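Local coordinates for protein oxalate biosynthetic component 1 (PDB 5IKY) that takes part in quorum sensing-dependent oxalate production as a bifunctional enzyme, combining a serine hydrolase of the alpha/beta-hydrolase fold with an additional lyase activity, at residues Leu970-Ser976 with Thr987-Thr993; Tyr1032-Thr1038 with Leu1053-Leu1059. One frame throughout, in Å; residues are numbered along the deposited sequence.

Contact 1 (Leu970-Ser976 with Thr987-Thr993); sequences LLVSFGS and TSVVDVT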
# COMPACT_ATOMS: atom_id res chain seq x y z
N LEU A 970 -4.07 12.14 34.11
CA LEU A 970 -3.49 12.22 32.77
C LEU A 970 -3.27 10.83 32.18
O LEU A 970 -3.01 9.88 32.91
CB LEU A 970 -2.17 13.00 32.82
CG LEU A 970 -1.44 13.20 31.49
CD1 LEU A 970 -1.97 14.43 30.76
CD2 LEU A 970 0.05 13.30 31.74
N LEU A 971 -3.37 10.73 30.86
CA LEU A 971 -3.24 9.44 30.19
C LEU A 971 -2.34 9.49 28.96
O LEU A 971 -2.55 10.31 28.06
CB LEU A 971 -4.62 8.91 29.79
CG LEU A 971 -5.06 7.59 30.42
CD1 LEU A 971 -6.47 7.27 29.97
CD2 LEU A 971 -4.10 6.48 30.03
N VAL A 972 -1.35 8.61 28.92
CA VAL A 972 -0.52 8.44 27.73
C VAL A 972 -0.66 7.01 27.22
O VAL A 972 -0.23 6.06 27.89
CB VAL A 972 0.96 8.75 28.01
CG1 VAL A 972 1.79 8.53 26.75
CG2 VAL A 972 1.11 10.18 28.52
N SER A 973 -1.25 6.85 26.05
CA SER A 973 -1.54 5.53 25.51
C SER A 973 -0.69 5.21 24.28
O SER A 973 -0.70 5.95 23.29
CB SER A 973 -3.03 5.42 25.16
OG SER A 973 -3.36 4.12 24.69
N PHE A 974 0.04 4.10 24.35
CA PHE A 974 0.80 3.61 23.21
C PHE A 974 0.09 2.40 22.60
O PHE A 974 -0.05 1.36 23.25
CB PHE A 974 2.23 3.24 23.62
CG PHE A 974 3.07 4.42 24.01
CD1 PHE A 974 3.16 4.82 25.34
CD2 PHE A 974 3.78 5.12 23.05
CE1 PHE A 974 3.93 5.90 25.70
CE2 PHE A 974 4.56 6.21 23.41
CZ PHE A 974 4.64 6.60 24.73
N GLY A 975 -0.35 2.55 21.36
CA GLY A 975 -1.11 1.51 20.70
C GLY A 975 -2.48 1.34 21.32
O GLY A 975 -2.76 0.33 21.96
N SER A 976 -3.34 2.34 21.12
CA SER A 976 -4.70 2.27 21.63
C SER A 976 -5.53 1.27 20.83
O SER A 976 -5.80 1.49 19.65
CB SER A 976 -5.36 3.65 21.60
OG SER A 976 -4.63 4.58 22.39
N THR A 987 -10.62 11.17 31.43
CA THR A 987 -9.23 11.61 31.44
C THR A 987 -8.76 12.01 30.05
O THR A 987 -9.05 11.32 29.07
CB THR A 987 -8.31 10.50 31.99
OG1 THR A 987 -8.88 9.95 33.19
CG2 THR A 987 -6.93 11.06 32.30
N SER A 988 -8.03 13.11 29.97
CA SER A 988 -7.44 13.54 28.70
C SER A 988 -6.29 12.62 28.32
O SER A 988 -5.52 12.17 29.17
CB SER A 988 -6.95 14.99 28.79
OG SER A 988 -8.04 15.88 28.94
N VAL A 989 -6.17 12.33 27.02
CA VAL A 989 -5.24 11.31 26.55
C VAL A 989 -4.28 11.83 25.49
O VAL A 989 -4.66 12.60 24.60
CB VAL A 989 -5.99 10.09 25.96
CG1 VAL A 989 -5.05 8.92 25.78
CG2 VAL A 989 -7.16 9.70 26.85
N VAL A 990 -3.02 11.41 25.58
CA VAL A 990 -2.09 11.53 24.47
C VAL A 990 -2.01 10.17 23.79
O VAL A 990 -1.56 9.19 24.39
CB VAL A 990 -0.69 11.98 24.92
CG1 VAL A 990 0.31 11.85 23.78
CG2 VAL A 990 -0.73 13.41 25.45
N ASP A 991 -2.47 10.10 22.55
CA ASP A 991 -2.64 8.82 21.87
C ASP A 991 -1.60 8.59 20.78
O ASP A 991 -1.53 9.33 19.80
CB ASP A 991 -4.05 8.73 21.28
CG ASP A 991 -4.31 7.42 20.56
OD1 ASP A 991 -3.65 6.41 20.89
OD2 ASP A 991 -5.18 7.40 19.67
N VAL A 992 -0.80 7.55 20.95
CA VAL A 992 0.22 7.18 19.97
C VAL A 992 -0.04 5.78 19.41
O VAL A 992 0.31 4.78 20.04
CB VAL A 992 1.64 7.22 20.59
CG1 VAL A 992 2.69 6.97 19.51
CG2 VAL A 992 1.88 8.55 21.29
N THR A 993 -0.66 5.72 18.24
CA THR A 993 -0.98 4.44 17.62
C THR A 993 -0.41 4.36 16.20
O THR A 993 -0.53 5.31 15.42
CB THR A 993 -2.50 4.19 17.59
OG1 THR A 993 -3.02 4.23 18.92
CG2 THR A 993 -2.81 2.83 16.97
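S976 OG donates to D991 OD1 over 2.6 Å, the shortest link in a small polar network at the C-terminal ends of the two segments. The hydroxyl comes from above the carboxylate plane, 56° out of it. T993 OG1 donates to D991 OD1 at 3.0 Å from the opposite face, on the syn side, so two hydroxyls grip OD1 from either side. D991 CG is anti to its backbone N (chi1 -180°), which puts the carboxylate beside its own carbonyl carbon, where OD1 meets S976. Each hydroxyl has a second bond: S973 OG donates to S976 OG at 2.7 Å, and S976 N donates to T993 OG1 at 2.9 Å. All these residues are buried.

Backbone bonding is that of a parallel ladder. L971 O receives V990 N, V990 O receives S973 N, S973 O receives V992 N, and V992 O receives G975 N; the bond from L971 N to S988 O is weak. The strand axes run only 12° apart. At F974 and G975 segment 970-976 turns a corner, which brings S976 round to D991.

Apolar contacts divide between the two faces. V972, F974, V990 and V992 share one; there F974 lies alongside V992, F974 CD2 being 3.9 Å from V992 CB. On the other, L971 and V989 point the same way, with L971 CB 4.0 Å from V989 CG2.

Strand 929-935 pairs with the far edge of 970-976, while S988 OG bonds I1049 N of strand 1049-1054 beyond 988-992. Helix 937-955 packs on L971, S973 and S976 through I938, and helix 1071-1076 covers F974, so this parallel pair lies inside the sheet with helices over both its faces.

Contact 2 (Tyr1032-Thr1038 with Leu1053-Leu1059); sequences YRYDHAT and LTGVFLL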
# COMPACT_ATOMS: atom_id res chain seq x y z
N TYR A 1032 15.45 3.92 13.26
CA TYR A 1032 14.20 4.57 12.90
C TYR A 1032 13.45 5.19 14.09
O TYR A 1032 13.26 4.55 15.12
CB TYR A 1032 13.27 3.59 12.19
CG TYR A 1032 11.85 4.08 12.07
CD1 TYR A 1032 11.51 5.07 11.15
CD2 TYR A 1032 10.84 3.57 12.89
CE1 TYR A 1032 10.21 5.53 11.05
CE2 TYR A 1032 9.54 4.03 12.79
CZ TYR A 1032 9.23 5.00 11.87
OH TYR A 1032 7.94 5.46 11.77
N ARG A 1033 13.03 6.43 13.91
CA ARG A 1033 12.13 7.11 14.83
C ARG A 1033 11.01 7.78 14.04
O ARG A 1033 11.25 8.30 12.96
CB ARG A 1033 12.88 8.15 15.68
CG ARG A 1033 13.88 7.58 16.66
CD ARG A 1033 14.55 8.72 17.43
NE ARG A 1033 15.51 8.25 18.42
CZ ARG A 1033 16.78 7.94 18.15
NH1 ARG A 1033 17.24 8.04 16.91
NH2 ARG A 1033 17.58 7.52 19.12
N TYR A 1034 9.80 7.78 14.58
CA TYR A 1034 8.68 8.43 13.89
C TYR A 1034 8.57 9.91 14.28
O TYR A 1034 7.58 10.34 14.85
CB TYR A 1034 7.36 7.69 14.16
CG TYR A 1034 7.06 7.36 15.62
CD1 TYR A 1034 7.57 6.21 16.21
CD2 TYR A 1034 6.24 8.18 16.38
CE1 TYR A 1034 7.28 5.90 17.53
CE2 TYR A 1034 5.95 7.87 17.70
CZ TYR A 1034 6.48 6.73 18.27
OH TYR A 1034 6.19 6.43 19.58
N ASP A 1035 9.61 10.68 13.95
CA ASP A 1035 9.60 12.12 14.17
C ASP A 1035 8.58 12.81 13.28
O ASP A 1035 8.00 13.84 13.65
CB ASP A 1035 10.98 12.73 13.92
CG ASP A 1035 12.11 11.82 14.36
OD1 ASP A 1035 12.05 11.30 15.49
OD2 ASP A 1035 13.07 11.64 13.58
N HIS A 1036 8.35 12.23 12.10
CA HIS A 1036 7.45 12.78 11.10
C HIS A 1036 6.00 12.83 11.57
O HIS A 1036 5.16 13.48 10.95
CB HIS A 1036 7.54 11.96 9.81
CG HIS A 1036 7.18 10.52 10.00
ND1 HIS A 1036 8.09 9.58 10.44
CD2 HIS A 1036 6.01 9.86 9.82
CE1 HIS A 1036 7.49 8.40 10.52
NE2 HIS A 1036 6.23 8.55 10.15
N ALA A 1037 5.71 12.13 12.67
CA ALA A 1037 4.37 12.05 13.22
C ALA A 1037 3.78 13.43 13.51
O ALA A 1037 4.46 14.31 14.03
CB ALA A 1037 4.37 11.21 14.49
N THR A 1038 2.51 13.61 13.15
CA THR A 1038 1.83 14.88 13.34
C THR A 1038 0.70 14.76 14.35
O THR A 1038 -0.23 13.98 14.15
CB THR A 1038 1.26 15.42 12.02
OG1 THR A 1038 2.28 15.44 11.01
CG2 THR A 1038 0.71 16.83 12.20
N LEU A 1053 -1.69 11.30 17.45
CA LEU A 1053 -0.54 11.31 16.54
C LEU A 1053 -0.88 10.57 15.25
O LEU A 1053 -1.40 9.46 15.28
CB LEU A 1053 0.69 10.67 17.20
CG LEU A 1053 1.25 11.25 18.50
CD1 LEU A 1053 2.74 10.92 18.61
CD2 LEU A 1053 1.03 12.75 18.60
N THR A 1054 -0.58 11.20 14.12
CA THR A 1054 -0.84 10.59 12.82
C THR A 1054 0.46 10.32 12.07
O THR A 1054 1.45 11.03 12.25
CB THR A 1054 -1.76 11.47 11.95
OG1 THR A 1054 -1.11 12.72 11.68
CG2 THR A 1054 -3.07 11.73 12.66
N GLY A 1055 0.45 9.30 11.22
CA GLY A 1055 1.60 8.96 10.41
C GLY A 1055 2.58 8.05 11.13
O GLY A 1055 3.63 7.70 10.60
N VAL A 1056 2.23 7.68 12.36
CA VAL A 1056 3.07 6.79 13.15
C VAL A 1056 3.06 5.38 12.56
O VAL A 1056 2.01 4.85 12.21
CB VAL A 1056 2.61 6.73 14.62
CG1 VAL A 1056 3.52 5.81 15.43
CG2 VAL A 1056 2.58 8.12 15.23
N PHE A 1057 4.25 4.79 12.43
CA PHE A 1057 4.36 3.39 12.07
C PHE A 1057 5.63 2.81 12.68
O PHE A 1057 6.53 3.55 13.07
CB PHE A 1057 4.35 3.20 10.55
CG PHE A 1057 5.54 3.80 9.84
CD1 PHE A 1057 5.52 5.12 9.42
CD2 PHE A 1057 6.66 3.03 9.59
CE1 PHE A 1057 6.61 5.66 8.77
CE2 PHE A 1057 7.75 3.57 8.93
CZ PHE A 1057 7.73 4.89 8.53
N LEU A 1058 5.68 1.48 12.79
CA LEU A 1058 6.81 0.82 13.43
C LEU A 1058 7.47 -0.19 12.50
O LEU A 1058 6.80 -1.05 11.93
CB LEU A 1058 6.36 0.12 14.71
CG LEU A 1058 5.57 0.97 15.71
CD1 LEU A 1058 5.17 0.14 16.93
CD2 LEU A 1058 6.37 2.20 16.13
N LEU A 1059 8.78 -0.07 12.35
CA LEU A 1059 9.54 -1.01 11.53
C LEU A 1059 9.89 -2.26 12.33
O LEU A 1059 10.11 -2.20 13.54
CB LEU A 1059 10.81 -0.35 11.00
CG LEU A 1059 10.63 0.73 9.93
CD1 LEU A 1059 11.98 1.20 9.41
CD2 LEU A 1059 9.75 0.23 8.79
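Y1032, the residue most deeply covered by the opposing segment, meets F1057 in two ways. Y1032 OH donates to F1057 O at 2.7 Å, from above the carbonyl plane, and this hydroxyl lies over the centre of the F1057 ring. The rings form an offset stack with centroids 4.8 Å apart and planes at 29°. F1057 supplies both carbonyl and ring because its CG stands between the backbone N and carbonyl carbon (chi1 65°), folding the ring back over its own main chain. L1059 CG lies over one face of the Y1032 ring, toward the rim. H1036 completes an aromatic cluster, its ring rim to rim with that of F1057 (centroids 5.2 Å apart), neither over the other's face. H1036 NE2 gives a bent bond to G1055 O at 2.8 Å.

T1054 grips the T1038 carbonyl with main chain and side chain: T1038 O accepts T1054 N at 2.8 Å from above the carbonyl plane, and T1054 OG1 at 2.9 Å in that plane, on a lone pair. T1038 N bonds T1054 O, while T1038 OG1 bonds H1016 NE2.

Y1034 takes V1056 CG1 squarely over its ring, 3.8 Å from the centroid and 13° off the normal. The phenol OH bonds Y1074 O.

T1038 and T1054 are an antiparallel hydrogen-bonded pair at the open end of the beta hairpin of strands 1038-1043 and 1049-1054, which forms one edge of the alpha/beta-hydrolase sheet.

Overall arrangement
Contacts 1 and 2 have centres about 15 Å apart and follow one another along the chain, joined across neighbouring strands 988-992 and 1049-1054. A probable hydrogen bond links D991 O to L1053 N at 3.1 Å. V992 bridges the two: V992 CG2 is 3.7 Å from L1053 CD1, and V992 CG1 is 3.6 Å from Y1034 OH. Contact 1 also reaches H934 through F974 O; H934 lies near the turn from strand 929-935 to helix 937-955, probably the nucleophile elbow of the hydrolase. The magnesium ion, bound by H227 and E477, belongs to a different part of the chain.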